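Local atomic coordinates of probable 2-dehydro-3-deoxygalactonokinase DgoK1 (Sinorhizobium meliloti, PDB entry 3T69), a protein that probably phosphorylates 2-dehydro-3-deoxy-D-galactonate at the expense of ATP, the second of three steps in D-galactonate breakdown. Residues His121-Arg126 and Phe166-Thr171; Gly150-Trp155 and Thr171-Asp176; Ala82-Thr87 and Gly113-Asp118; His144-Pro149 and Val156-Asp161; Arg207-Pro212 and Leu247-Ala252. All coordinates share one frame; numbering follows the deposited sequence.

Contact 1: residues His121-Arg126 and Phe166-Thr171; sequences HPDVMR and FSTFMT
Asp123 meets Ser167 where strands 123-125 and 166-169 cross at 83°, their axes 6.8 Å apart, so no strand-to-strand pairing forms here and side chains make the join. The Asp123 carboxylate uses both oxygens: OD2 takes the backbone N-H of Thr168 (N to OD2 2.8 Å) on its syn side, 24° out of the carboxylate plane, while OD1 turns its anti lone pair to Val124 N at 2.7 Å. On the other flank Met125 lays its methyl over the Phe166 ring: CE sits 3.4 Å from the ring centre, with SD farther out along nearly the same line, a Met-aromatic contact. With chi1 at 64°, Phe166 swings its ring to strand 123-125, under Met125 CE and with CE2 3.6 Å from Val124 N. An alanine replacing Asp123 is likely to leave the amides of Val124 and Thr168 without their acceptor. The Thr168 bond thus joins two sheets, and the Val124 bond steadies the carboxylate on its own strand, beside Phe220 of the second subunit.

Contact 2: residues Gly150-Trp155 and Thr171-Asp176; sequences GTHSKW and TGELFD
Thr151 and Gly172 bring their backbones close, CA to CA 3.9 Å, and this is the tight part of the contact. The carbonyl of Thr151 receives the N-H of Glu173 (N to O 3.0 Å). Thr151 OG1 lies beside its backbone N (chi1 -54°), which sets CG2 anti to that N and 3.6 Å from Glu173 CB. Packing is looser where Ser153 CB comes only to 4.1 Å from Thr171 OG1, both hydroxyls being bound instead to Glu248. His152 and Glu173 run side by side; NE2 donates to OE1 over 2.9 Å, with OE1 in the ring plane, yet the donor lies above the carboxylate plane. Glu173 OE2 accepts from Ile183 N of the second subunit. With a leucine for His152, Glu173 OE1 would probably be left without its mate in this contact and the carboxylate held less firmly. This His-carboxylate hydrogen bond is joined to the first turn of helix 171-181, whose amides have no helix carbonyl one turn back; that of Glu173 uses Thr151 O instead.

Contact 3: residues Ala82-Thr87 and Gly113-Asp118; sequences AGYIET and GLAQRD
One water is gripped by three groups, donating to Glu86 OE1 and Thr87 O and accepting from Arg117 N, and so ties the ends of two parallel strands, 84-86 and 113-116, of the larger mixed sheet. Their backbones pair in parallel register, Tyr84 with Gly113 through Glu86 with Ala115. Ile85 bonds to strand 113-116 with both its N and its O: the N donates to Gly113 O at 2.8 Å, and the O accepts from Ala115 N at 3.0 Å. On one face Tyr84 CB lies 3.8 Å from Ala115 CB, and the ring turns an edge to the carbonyl carbon of Gly113. Arg126 makes a cation-pi contact with that ring. The other face carries Ile85 CB against Leu114 CD2 at 4.0 Å. Glu86 and Arg117 cross at about a right angle without their charged atoms touching; outside the two strands, Arg117 NH1 forms a salt bridge to a bound sulfate ion. Gln116 OE1 takes the N-H of Phe166 and also a second water, which accepts from Thr87 OG1 at 2.9 Å.

Contact 4: residues His144-Pro149 and Val156-Asp161; sequences HLVCMP and VRLADD
Met148 CG stands anti to its own carbonyl carbon (chi1 -42°) and the chain runs on extended to the sulfur, while Val156 has CG1 anti to the backbone N (chi1 -171°), which leaves CG2 beside that N; these settings bring Met148 SD to 3.9 Å from Val156 CG2, the two side chains meeting at a slant. They sit on a beta hairpin, strand 143-148 returning as strand 153-159 within the smaller mixed sheet. Val146 and Val156 form a hydrogen-bonded antiparallel pair, with Val146 N to Val156 O at 3.0 Å and Val156 N to Val146 O at 2.8 Å. Leu145 and Arg157 follow as a non-hydrogen-bonded pair, where Leu145 CA still points a C-H at Val156 O over 3.4 Å. On the face shared by Val146 and Leu158, CG2 of the former is 4.3 Å from CD2 of the latter. Helix 128-139 packs on the Met148 and Val156 end of this face through Leu132, while the backbone of Cys263 hydrogen-bonds to Leu145 and Cys147 on the other edge. At the far end His144 N meets Leu158 O at 2.8 Å in the carbonyl plane, whereas Leu158 N approaches His144 O at 3.1 Å, 39° out of the plane of the His144 carbonyl.

Contact 5: residues Arg207-Pro212 and Leu247-Ala252; sequences RTRENP and LEIAGA
The last turn of helix 199-210 and Pro212 just beyond it pack on the C-terminal part of helix 233-252, and the backbones come closest at Arg209 and Ala250. Their CA atoms are 4.8 Å apart, an approach that the small Ala250 side chain allows: its CB sits 3.9 Å from the carbonyl O of Arg209. No hydrogen bond joins the two segments. Thr208 turns its methyl to the partner helix: OG1 lies beside the backbone N (chi1 -37°), putting CG2 anti to it and 4.1 Å from Leu247 CB, while the hydroxyl bonds to Ala204 O one turn back. Arg209 contributes the aliphatic part of its chain, with CG 4.3 Å from Ile249 CG2. This is helix-helix packing at a helix end: Asn211 leaves helical geometry, and its side-chain ND2 joins its backbone N in donating to Arg207 O, the ND2 bond being 3.1 Å long and on a lone pair of that carbonyl. The chain then turns so that Pro212 CB lies 4.3 Å from both Leu247 CD1 and Ala250 CB. Ala213 of the second subunit packs on Pro212 and Ala250, and Thr216 of that subunit touches Leu247. Glu248 faces elsewhere, bonding to Ser153, Trp155, Thr171 and Tyr274.

How the contacts relate
Contacts 1 and 3 meet on the larger sheet, where Asp123 O and Gln116 N, 2.7 Å apart, probably bond. Contact 1 carries that sheet to the smaller one, which contacts 2 and 4 share through strand 153-159. Thr171 belongs to both contacts 1 and 2, and Val156 of contact 4 packs against Met125 and Phe166. Glu248 ties contact 5 to contacts 1 and 2, whose centres lie about 17 Å and 15 Å from its own. Contacts 3 and 5 are the extremes, centres about 27 Å apart. All but contact 4 touch the second subunit. The sulfate, probably from crystallisation, lies at Arg117 in contact 3.

Contact 1: residues His121-Arg126 and Phe166-Thr171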
# COMPACT_ATOMS: atom_id res chain seq x y z
N HIS B 121 -17.54 8.51 -1.18
CA HIS B 121 -16.88 8.85 -2.48
C HIS B 121 -16.39 10.30 -2.63
O HIS B 121 -16.42 10.84 -3.73
CB HIS B 121 -17.76 8.50 -3.68
CG HIS B 121 -18.43 7.16 -3.57
ND1 HIS B 121 -17.73 5.97 -3.45
CD2 HIS B 121 -19.75 6.82 -3.55
CE1 HIS B 121 -18.59 4.96 -3.38
NE2 HIS B 121 -19.82 5.45 -3.43
N PRO B 122 -15.89 10.94 -1.55
CA PRO B 122 -15.22 12.24 -1.77
C PRO B 122 -14.06 12.09 -2.73
O PRO B 122 -13.34 11.12 -2.64
CB PRO B 122 -14.67 12.59 -0.38
CG PRO B 122 -14.57 11.30 0.37
CD PRO B 122 -15.73 10.48 -0.14
N ASP B 123 -13.87 13.03 -3.63
CA ASP B 123 -12.74 12.92 -4.58
C ASP B 123 -12.22 14.21 -5.18
O ASP B 123 -12.90 15.24 -5.24
CB ASP B 123 -13.02 11.92 -5.70
CG ASP B 123 -11.81 11.07 -6.02
OD1 ASP B 123 -10.66 11.53 -5.92
OD2 ASP B 123 -12.02 9.90 -6.37
N VAL B 124 -10.98 14.17 -5.62
CA VAL B 124 -10.27 15.40 -5.87
C VAL B 124 -9.30 15.29 -7.03
O VAL B 124 -8.75 14.22 -7.28
CB VAL B 124 -9.63 15.83 -4.54
CG1 VAL B 124 -8.08 15.83 -4.58
CG2 VAL B 124 -10.30 17.08 -4.04
N MET B 125 -9.15 16.35 -7.80
CA MET B 125 -8.27 16.28 -8.98
C MET B 125 -7.76 17.66 -9.22
O MET B 125 -8.53 18.61 -9.18
CB MET B 125 -8.94 15.65 -10.22
CG MET B 125 -9.47 16.57 -11.34
SD MET B 125 -10.01 15.82 -12.93
CE MET B 125 -11.02 14.50 -12.34
N ARG B 126 -6.46 17.79 -9.33
CA ARG B 126 -5.83 19.05 -9.60
C ARG B 126 -4.83 18.89 -10.80
O ARG B 126 -3.67 18.49 -10.61
CB ARG B 126 -5.17 19.51 -8.30
CG ARG B 126 -5.23 20.97 -8.03
CD ARG B 126 -4.58 21.41 -6.74
NE ARG B 126 -5.54 21.65 -5.66
CZ ARG B 126 -6.50 22.60 -5.65
NH1 ARG B 126 -6.63 23.45 -6.66
NH2 ARG B 126 -7.31 22.71 -4.60
N PHE B 166 -15.95 11.12 -10.99
CA PHE B 166 -14.70 10.43 -11.17
C PHE B 166 -14.19 9.68 -9.94
O PHE B 166 -14.75 9.83 -8.85
CB PHE B 166 -13.66 11.42 -11.64
CG PHE B 166 -13.37 12.49 -10.66
CD1 PHE B 166 -14.21 13.60 -10.55
CD2 PHE B 166 -12.21 12.42 -9.88
CE1 PHE B 166 -13.89 14.65 -9.65
CE2 PHE B 166 -11.89 13.44 -8.98
CZ PHE B 166 -12.73 14.57 -8.86
N SER B 167 -13.13 8.89 -10.12
CA SER B 167 -12.56 8.05 -9.08
C SER B 167 -11.02 8.01 -9.11
O SER B 167 -10.43 7.58 -10.10
CB SER B 167 -13.05 6.62 -9.29
OG SER B 167 -14.41 6.48 -8.91
N THR B 168 -10.36 8.44 -8.03
CA THR B 168 -8.93 8.24 -7.92
C THR B 168 -8.63 6.83 -7.45
O THR B 168 -9.45 6.22 -6.71
CB THR B 168 -8.37 9.18 -6.93
OG1 THR B 168 -8.80 10.49 -7.29
CG2 THR B 168 -6.82 9.16 -6.90
N PHE B 169 -7.48 6.31 -7.88
CA PHE B 169 -6.91 5.09 -7.37
C PHE B 169 -5.47 5.44 -7.20
O PHE B 169 -4.86 6.00 -8.11
CB PHE B 169 -7.07 3.98 -8.39
CG PHE B 169 -8.47 3.42 -8.49
CD1 PHE B 169 -8.87 2.36 -7.71
CD2 PHE B 169 -9.39 3.96 -9.39
CE1 PHE B 169 -10.16 1.85 -7.80
CE2 PHE B 169 -10.66 3.46 -9.48
CZ PHE B 169 -11.04 2.37 -8.67
N MET B 170 -4.89 5.17 -6.04
CA MET B 170 -3.57 5.72 -5.74
C MET B 170 -2.45 4.74 -6.10
O MET B 170 -1.44 4.62 -5.39
CB MET B 170 -3.46 6.29 -4.31
CG MET B 170 -3.92 5.41 -3.12
SD MET B 170 -3.83 6.31 -1.53
CE MET B 170 -2.07 6.38 -1.28
N THR B 171 -2.62 4.08 -7.26
CA THR B 171 -1.76 2.96 -7.65
C THR B 171 -0.31 3.37 -7.82
O THR B 171 0.57 2.70 -7.33
CB THR B 171 -2.34 2.17 -8.89
OG1 THR B 171 -2.35 3.01 -10.00
CG2 THR B 171 -3.82 1.76 -8.68

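Contact 2: residues Gly150-Trp155 and Thr171-Asp176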
# COMPACT_ATOMS: atom_id res chain seq x y z
N GLY B 150 -0.99 7.51 -13.58
CA GLY B 150 0.04 8.38 -12.94
C GLY B 150 0.22 8.03 -11.44
O GLY B 150 -0.33 7.06 -10.97
N THR B 151 0.98 8.81 -10.67
CA THR B 151 0.97 8.67 -9.21
C THR B 151 -0.43 8.38 -8.65
O THR B 151 -0.60 7.47 -7.84
CB THR B 151 1.43 9.94 -8.53
OG1 THR B 151 2.69 10.31 -9.07
CG2 THR B 151 1.59 9.70 -7.08
N HIS B 152 -1.42 9.19 -9.06
CA HIS B 152 -2.81 8.98 -8.70
C HIS B 152 -3.59 8.76 -10.01
O HIS B 152 -3.56 9.58 -10.91
CB HIS B 152 -3.41 10.19 -7.95
CG HIS B 152 -2.77 10.49 -6.62
ND1 HIS B 152 -2.88 11.73 -6.02
CD2 HIS B 152 -2.04 9.73 -5.77
CE1 HIS B 152 -2.24 11.72 -4.86
NE2 HIS B 152 -1.70 10.53 -4.70
N SER B 153 -4.30 7.66 -10.15
CA SER B 153 -4.82 7.38 -11.46
C SER B 153 -6.28 7.79 -11.53
O SER B 153 -7.08 7.37 -10.72
CB SER B 153 -4.59 5.90 -11.80
OG SER B 153 -5.38 5.55 -12.92
N LYS B 154 -6.65 8.63 -12.46
CA LYS B 154 -8.02 9.07 -12.46
C LYS B 154 -8.93 8.29 -13.44
O LYS B 154 -8.51 8.00 -14.57
CB LYS B 154 -8.05 10.58 -12.69
CG LYS B 154 -8.19 11.37 -11.39
CD LYS B 154 -6.92 11.73 -10.66
CE LYS B 154 -7.33 11.81 -9.23
NZ LYS B 154 -6.48 12.56 -8.29
N TRP B 155 -10.13 7.93 -13.02
CA TRP B 155 -11.12 7.34 -13.94
C TRP B 155 -12.35 8.24 -14.03
O TRP B 155 -13.04 8.44 -13.04
CB TRP B 155 -11.51 5.91 -13.52
CG TRP B 155 -10.42 4.87 -13.89
CD1 TRP B 155 -9.14 4.79 -13.39
CD2 TRP B 155 -10.54 3.79 -14.82
NE1 TRP B 155 -8.47 3.75 -13.96
CE2 TRP B 155 -9.30 3.11 -14.84
CE3 TRP B 155 -11.57 3.35 -15.66
CZ2 TRP B 155 -9.06 2.01 -15.67
CZ3 TRP B 155 -11.34 2.26 -16.48
CH2 TRP B 155 -10.10 1.59 -16.47
N THR B 171 -2.62 4.08 -7.26
CA THR B 171 -1.76 2.96 -7.65
C THR B 171 -0.31 3.37 -7.82
O THR B 171 0.57 2.70 -7.33
CB THR B 171 -2.34 2.17 -8.89
OG1 THR B 171 -2.35 3.01 -10.00
CG2 THR B 171 -3.82 1.76 -8.68
N GLY B 172 -0.03 4.48 -8.47
CA GLY B 172 1.37 4.87 -8.60
C GLY B 172 2.12 5.15 -7.31
O GLY B 172 3.25 4.74 -7.16
N GLU B 173 1.50 5.90 -6.40
CA GLU B 173 2.09 6.22 -5.09
C GLU B 173 2.24 4.97 -4.22
O GLU B 173 3.23 4.83 -3.46
CB GLU B 173 1.26 7.31 -4.36
CG GLU B 173 1.94 7.91 -3.13
CD GLU B 173 1.17 9.09 -2.50
OE1 GLU B 173 -0.06 9.23 -2.76
OE2 GLU B 173 1.81 9.86 -1.73
N LEU B 174 1.28 4.05 -4.33
CA LEU B 174 1.40 2.76 -3.68
C LEU B 174 2.55 1.97 -4.28
O LEU B 174 3.35 1.40 -3.55
CB LEU B 174 0.10 1.95 -3.73
CG LEU B 174 -1.07 2.48 -2.87
CD1 LEU B 174 -2.35 1.69 -3.04
CD2 LEU B 174 -0.68 2.58 -1.38
N PHE B 175 2.67 1.96 -5.60
CA PHE B 175 3.80 1.23 -6.18
C PHE B 175 5.11 1.74 -5.60
O PHE B 175 5.90 0.96 -5.07
CB PHE B 175 3.81 1.25 -7.72
CG PHE B 175 5.01 0.56 -8.32
CD1 PHE B 175 6.19 1.28 -8.56
CD2 PHE B 175 4.97 -0.80 -8.61
CE1 PHE B 175 7.32 0.66 -9.10
CE2 PHE B 175 6.08 -1.44 -9.15
CZ PHE B 175 7.28 -0.71 -9.39
N ASP B 176 5.29 3.06 -5.63
CA ASP B 176 6.51 3.67 -5.09
C ASP B 176 6.76 3.38 -3.64
O ASP B 176 7.87 2.95 -3.27
CB ASP B 176 6.63 5.15 -5.44
CG ASP B 176 7.05 5.34 -6.89
OD1 ASP B 176 6.18 5.66 -7.74
OD2 ASP B 176 8.24 5.08 -7.21

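Contact 3: residues Ala82-Thr87 and Gly113-Asp118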
# COMPACT_ATOMS: atom_id res chain seq x y z
N ALA B 82 -5.70 27.42 -5.43
CA ALA B 82 -6.66 27.67 -6.52
C ALA B 82 -7.93 26.97 -6.04
O ALA B 82 -7.91 26.29 -5.05
CB ALA B 82 -6.14 27.07 -7.82
N GLY B 83 -9.06 27.10 -6.67
CA GLY B 83 -10.15 26.40 -5.97
C GLY B 83 -10.38 25.00 -6.48
O GLY B 83 -9.45 24.32 -6.92
N TYR B 84 -11.64 24.59 -6.45
CA TYR B 84 -12.06 23.38 -7.09
C TYR B 84 -13.42 23.75 -7.62
O TYR B 84 -14.16 24.51 -6.98
CB TYR B 84 -12.31 22.27 -6.09
CG TYR B 84 -11.13 21.57 -5.48
CD1 TYR B 84 -10.95 21.55 -4.09
CD2 TYR B 84 -10.23 20.85 -6.28
CE1 TYR B 84 -9.86 20.87 -3.50
CE2 TYR B 84 -9.15 20.17 -5.72
CZ TYR B 84 -8.97 20.17 -4.32
OH TYR B 84 -7.90 19.47 -3.78
N ILE B 85 -13.77 23.21 -8.77
CA ILE B 85 -15.11 23.38 -9.25
C ILE B 85 -15.69 22.03 -8.99
O ILE B 85 -15.06 20.97 -9.24
CB ILE B 85 -15.18 23.74 -10.78
CG1 ILE B 85 -14.54 25.09 -11.08
CG2 ILE B 85 -16.63 23.70 -11.30
CD1 ILE B 85 -14.16 25.28 -12.61
N GLU B 86 -16.92 22.04 -8.51
CA GLU B 86 -17.51 20.81 -8.12
C GLU B 86 -18.22 20.13 -9.32
O GLU B 86 -18.61 20.79 -10.29
CB GLU B 86 -18.31 21.04 -6.86
CG GLU B 86 -19.73 21.43 -6.96
CD GLU B 86 -20.44 21.15 -5.59
OE1 GLU B 86 -20.66 19.92 -5.30
OE2 GLU B 86 -20.69 22.14 -4.81
N THR B 87 -18.28 18.80 -9.27
CA THR B 87 -18.78 18.01 -10.35
C THR B 87 -20.24 17.73 -10.07
O THR B 87 -20.64 17.64 -8.95
CB THR B 87 -18.06 16.64 -10.41
OG1 THR B 87 -18.25 15.95 -9.16
CG2 THR B 87 -16.61 16.81 -10.71
N GLY B 113 -8.91 22.92 -9.63
CA GLY B 113 -9.13 21.51 -9.90
C GLY B 113 -10.61 21.19 -9.92
O GLY B 113 -11.43 22.09 -9.89
N LEU B 114 -10.95 19.90 -9.97
CA LEU B 114 -12.32 19.46 -9.72
C LEU B 114 -12.49 18.68 -8.39
O LEU B 114 -11.64 17.93 -7.98
CB LEU B 114 -12.83 18.62 -10.90
CG LEU B 114 -12.74 19.20 -12.32
CD1 LEU B 114 -13.24 18.22 -13.35
CD2 LEU B 114 -13.54 20.46 -12.46
N ALA B 115 -13.62 18.85 -7.73
CA ALA B 115 -13.93 18.08 -6.56
C ALA B 115 -15.26 17.36 -6.72
O ALA B 115 -16.24 17.95 -7.19
CB ALA B 115 -13.98 18.96 -5.32
N GLN B 116 -15.27 16.09 -6.32
CA GLN B 116 -16.47 15.35 -6.16
C GLN B 116 -16.80 15.40 -4.67
O GLN B 116 -16.08 14.86 -3.85
CB GLN B 116 -16.26 13.93 -6.67
CG GLN B 116 -17.56 13.17 -6.94
CD GLN B 116 -17.33 11.78 -7.54
OE1 GLN B 116 -17.82 11.49 -8.64
NE2 GLN B 116 -16.59 10.91 -6.82
N ARG B 117 -17.87 16.10 -4.32
CA ARG B 117 -18.19 16.37 -2.91
C ARG B 117 -19.00 15.27 -2.18
O ARG B 117 -19.10 15.27 -0.97
CB ARG B 117 -18.86 17.74 -2.76
CG ARG B 117 -17.87 18.88 -2.92
CD ARG B 117 -18.36 20.23 -2.37
NE ARG B 117 -17.25 20.93 -1.71
CZ ARG B 117 -17.03 20.90 -0.39
NH1 ARG B 117 -17.90 20.25 0.42
NH2 ARG B 117 -15.96 21.51 0.11
N ASP B 118 -19.60 14.35 -2.91
CA ASP B 118 -20.31 13.25 -2.27
C ASP B 118 -19.58 12.81 -0.98
O ASP B 118 -18.40 12.45 -1.01
CB ASP B 118 -20.39 12.10 -3.28
CG ASP B 118 -21.22 10.92 -2.78
OD1 ASP B 118 -21.69 10.18 -3.68
OD2 ASP B 118 -21.40 10.70 -1.54
O HOH W 1 -20.02 17.14 -6.06
O HOH W 2 -19.93 13.60 -9.04

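Contact 4: residues His144-Pro149 and Val156-Asp161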
# COMPACT_ATOMS: atom_id res chain seq x y z
N HIS B 144 -18.10 9.10 -22.56
CA HIS B 144 -16.80 8.44 -22.57
C HIS B 144 -16.43 8.03 -21.15
O HIS B 144 -16.99 8.53 -20.16
CB HIS B 144 -15.73 9.32 -23.21
CG HIS B 144 -16.09 9.80 -24.59
ND1 HIS B 144 -16.09 8.97 -25.69
CD2 HIS B 144 -16.46 11.03 -25.04
CE1 HIS B 144 -16.44 9.67 -26.76
NE2 HIS B 144 -16.67 10.92 -26.39
N LEU B 145 -15.51 7.08 -21.06
CA LEU B 145 -14.89 6.70 -19.81
C LEU B 145 -13.37 6.78 -19.99
O LEU B 145 -12.78 5.95 -20.66
CB LEU B 145 -15.37 5.31 -19.38
CG LEU B 145 -14.78 4.47 -18.24
CD1 LEU B 145 -14.57 5.28 -16.94
CD2 LEU B 145 -15.69 3.24 -17.99
N VAL B 146 -12.77 7.78 -19.39
CA VAL B 146 -11.37 8.06 -19.59
C VAL B 146 -10.55 7.67 -18.37
O VAL B 146 -10.87 8.05 -17.25
CB VAL B 146 -11.19 9.57 -19.81
CG1 VAL B 146 -9.78 9.93 -20.19
CG2 VAL B 146 -12.21 10.11 -20.86
N CYS B 147 -9.46 6.94 -18.61
CA CYS B 147 -8.56 6.50 -17.56
C CYS B 147 -7.33 7.32 -17.68
O CYS B 147 -6.73 7.36 -18.74
CB CYS B 147 -8.21 5.01 -17.72
SG CYS B 147 -6.67 4.38 -16.95
N MET B 148 -6.92 7.96 -16.57
CA MET B 148 -5.75 8.84 -16.61
C MET B 148 -4.69 8.42 -15.59
O MET B 148 -4.60 9.01 -14.56
CB MET B 148 -6.19 10.33 -16.41
CG MET B 148 -7.49 10.71 -17.20
SD MET B 148 -8.23 12.33 -16.95
CE MET B 148 -6.76 13.25 -17.29
N PRO B 149 -3.85 7.42 -15.92
CA PRO B 149 -2.84 6.83 -15.02
C PRO B 149 -1.88 7.88 -14.53
O PRO B 149 -1.93 8.96 -15.04
CB PRO B 149 -2.09 5.89 -15.94
CG PRO B 149 -2.30 6.45 -17.33
CD PRO B 149 -3.73 6.85 -17.28
N VAL B 156 -12.61 8.80 -15.22
CA VAL B 156 -13.56 9.92 -15.37
C VAL B 156 -14.77 9.63 -16.31
O VAL B 156 -14.58 9.18 -17.44
CB VAL B 156 -12.79 11.16 -15.85
CG1 VAL B 156 -13.66 12.41 -15.81
CG2 VAL B 156 -11.54 11.34 -15.04
N ARG B 157 -15.98 9.84 -15.83
CA ARG B 157 -17.13 9.74 -16.70
C ARG B 157 -17.33 11.12 -17.35
O ARG B 157 -17.79 12.08 -16.68
CB ARG B 157 -18.42 9.26 -15.97
CG ARG B 157 -18.23 8.42 -14.65
CD ARG B 157 -19.51 7.70 -14.05
NE ARG B 157 -20.82 8.33 -14.33
CZ ARG B 157 -21.56 9.05 -13.47
NH1 ARG B 157 -21.12 9.30 -12.23
NH2 ARG B 157 -22.74 9.55 -13.86
N LEU B 158 -17.02 11.20 -18.65
CA LEU B 158 -17.11 12.43 -19.46
C LEU B 158 -18.33 12.42 -20.42
O LEU B 158 -18.58 11.42 -21.07
CB LEU B 158 -15.82 12.59 -20.25
CG LEU B 158 -15.63 13.85 -21.09
CD1 LEU B 158 -16.00 15.14 -20.30
CD2 LEU B 158 -14.21 13.90 -21.60
N ALA B 159 -19.11 13.48 -20.45
CA ALA B 159 -20.18 13.56 -21.42
C ALA B 159 -20.43 14.97 -21.89
O ALA B 159 -20.88 15.77 -21.13
CB ALA B 159 -21.43 13.02 -20.83
N ASP B 160 -20.27 15.24 -23.17
CA ASP B 160 -20.55 16.57 -23.68
C ASP B 160 -19.78 17.72 -23.05
O ASP B 160 -20.38 18.71 -22.68
CB ASP B 160 -22.03 16.90 -23.52
CG ASP B 160 -22.93 15.82 -24.03
OD1 ASP B 160 -22.53 15.06 -24.91
OD2 ASP B 160 -24.06 15.74 -23.56
N ASP B 161 -18.48 17.60 -22.89
CA ASP B 161 -17.75 18.68 -22.26
C ASP B 161 -18.24 18.85 -20.83
O ASP B 161 -18.28 19.92 -20.29
CB ASP B 161 -17.95 19.98 -23.02
CG ASP B 161 -17.39 19.95 -24.44
OD1 ASP B 161 -17.31 18.87 -25.05
OD2 ASP B 161 -17.06 21.02 -24.98

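Contact 5: residues Arg207-Pro212 and Leu247-Ala252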
# COMPACT_ATOMS: atom_id res chain seq x y z
N ARG B 207 -4.78 -12.19 -12.14
CA ARG B 207 -5.22 -12.84 -10.90
C ARG B 207 -5.76 -11.81 -9.92
O ARG B 207 -6.74 -12.08 -9.21
CB ARG B 207 -4.18 -13.80 -10.27
CG ARG B 207 -2.72 -13.33 -10.26
CD ARG B 207 -1.82 -14.46 -9.78
NE ARG B 207 -2.49 -15.32 -8.78
CZ ARG B 207 -1.86 -16.24 -8.04
NH1 ARG B 207 -0.55 -16.41 -8.15
NH2 ARG B 207 -2.54 -16.98 -7.18
N THR B 208 -5.18 -10.61 -9.93
CA THR B 208 -5.73 -9.52 -9.09
C THR B 208 -7.08 -8.94 -9.58
O THR B 208 -7.97 -8.74 -8.75
CB THR B 208 -4.72 -8.44 -8.80
OG1 THR B 208 -3.43 -9.05 -8.62
CG2 THR B 208 -5.08 -7.74 -7.56
N ARG B 209 -7.24 -8.72 -10.90
CA ARG B 209 -8.50 -8.21 -11.46
C ARG B 209 -9.64 -9.20 -11.18
O ARG B 209 -10.78 -8.80 -10.87
CB ARG B 209 -8.37 -7.80 -12.96
CG ARG B 209 -9.66 -7.31 -13.70
CD ARG B 209 -10.54 -8.50 -14.01
NE ARG B 209 -11.53 -8.34 -15.05
CZ ARG B 209 -12.71 -7.73 -14.92
NH1 ARG B 209 -13.06 -7.15 -13.76
NH2 ARG B 209 -13.53 -7.67 -15.98
N GLU B 210 -9.31 -10.49 -11.25
CA GLU B 210 -10.23 -11.59 -10.88
C GLU B 210 -10.48 -11.79 -9.36
O GLU B 210 -11.58 -12.19 -8.95
CB GLU B 210 -9.73 -12.91 -11.49
CG GLU B 210 -9.64 -12.94 -13.06
CD GLU B 210 -8.91 -14.21 -13.60
OE1 GLU B 210 -8.40 -15.05 -12.80
OE2 GLU B 210 -8.84 -14.38 -14.84
N ASN B 211 -9.47 -11.52 -8.51
CA ASN B 211 -9.62 -11.69 -7.06
C ASN B 211 -9.22 -10.45 -6.22
O ASN B 211 -8.33 -10.53 -5.39
CB ASN B 211 -8.80 -12.87 -6.60
CG ASN B 211 -9.15 -14.13 -7.34
OD1 ASN B 211 -10.23 -14.69 -7.13
ND2 ASN B 211 -8.23 -14.60 -8.21
N PRO B 212 -9.88 -9.31 -6.44
CA PRO B 212 -9.54 -8.14 -5.65
C PRO B 212 -9.36 -8.39 -4.12
O PRO B 212 -8.41 -7.89 -3.51
CB PRO B 212 -10.73 -7.22 -5.91
CG PRO B 212 -11.83 -8.11 -6.45
CD PRO B 212 -11.07 -9.08 -7.27
N LEU B 247 -5.76 -4.34 -9.58
CA LEU B 247 -6.71 -3.93 -8.52
C LEU B 247 -7.46 -2.68 -8.91
O LEU B 247 -8.71 -2.64 -8.83
CB LEU B 247 -5.97 -3.76 -7.19
CG LEU B 247 -6.69 -3.23 -5.98
CD1 LEU B 247 -7.84 -4.10 -5.59
CD2 LEU B 247 -5.71 -3.26 -4.91
N GLU B 248 -6.72 -1.67 -9.35
CA GLU B 248 -7.36 -0.52 -10.02
C GLU B 248 -8.47 -0.87 -11.00
O GLU B 248 -9.55 -0.27 -11.00
CB GLU B 248 -6.34 0.25 -10.81
CG GLU B 248 -6.97 1.47 -11.46
CD GLU B 248 -5.94 2.45 -11.97
OE1 GLU B 248 -4.81 2.47 -11.42
OE2 GLU B 248 -6.28 3.20 -12.93
N ILE B 249 -8.22 -1.85 -11.86
CA ILE B 249 -9.17 -2.05 -12.93
C ILE B 249 -10.40 -2.72 -12.41
O ILE B 249 -11.53 -2.32 -12.75
CB ILE B 249 -8.58 -2.84 -14.07
CG1 ILE B 249 -7.48 -2.02 -14.74
CG2 ILE B 249 -9.70 -3.27 -15.04
CD1 ILE B 249 -6.57 -2.91 -15.51
N ALA B 250 -10.18 -3.73 -11.58
CA ALA B 250 -11.27 -4.30 -10.79
C ALA B 250 -12.15 -3.22 -10.26
O ALA B 250 -13.34 -3.28 -10.45
CB ALA B 250 -10.71 -5.10 -9.63
N GLY B 251 -11.56 -2.21 -9.62
CA GLY B 251 -12.32 -1.14 -9.02
C GLY B 251 -12.98 -0.23 -10.04
O GLY B 251 -14.20 0.08 -9.94
N ALA B 252 -12.19 0.24 -11.00
CA ALA B 252 -12.76 0.95 -12.14
C ALA B 252 -13.98 0.17 -12.70
O ALA B 252 -15.07 0.74 -12.89
CB ALA B 252 -11.73 1.13 -13.17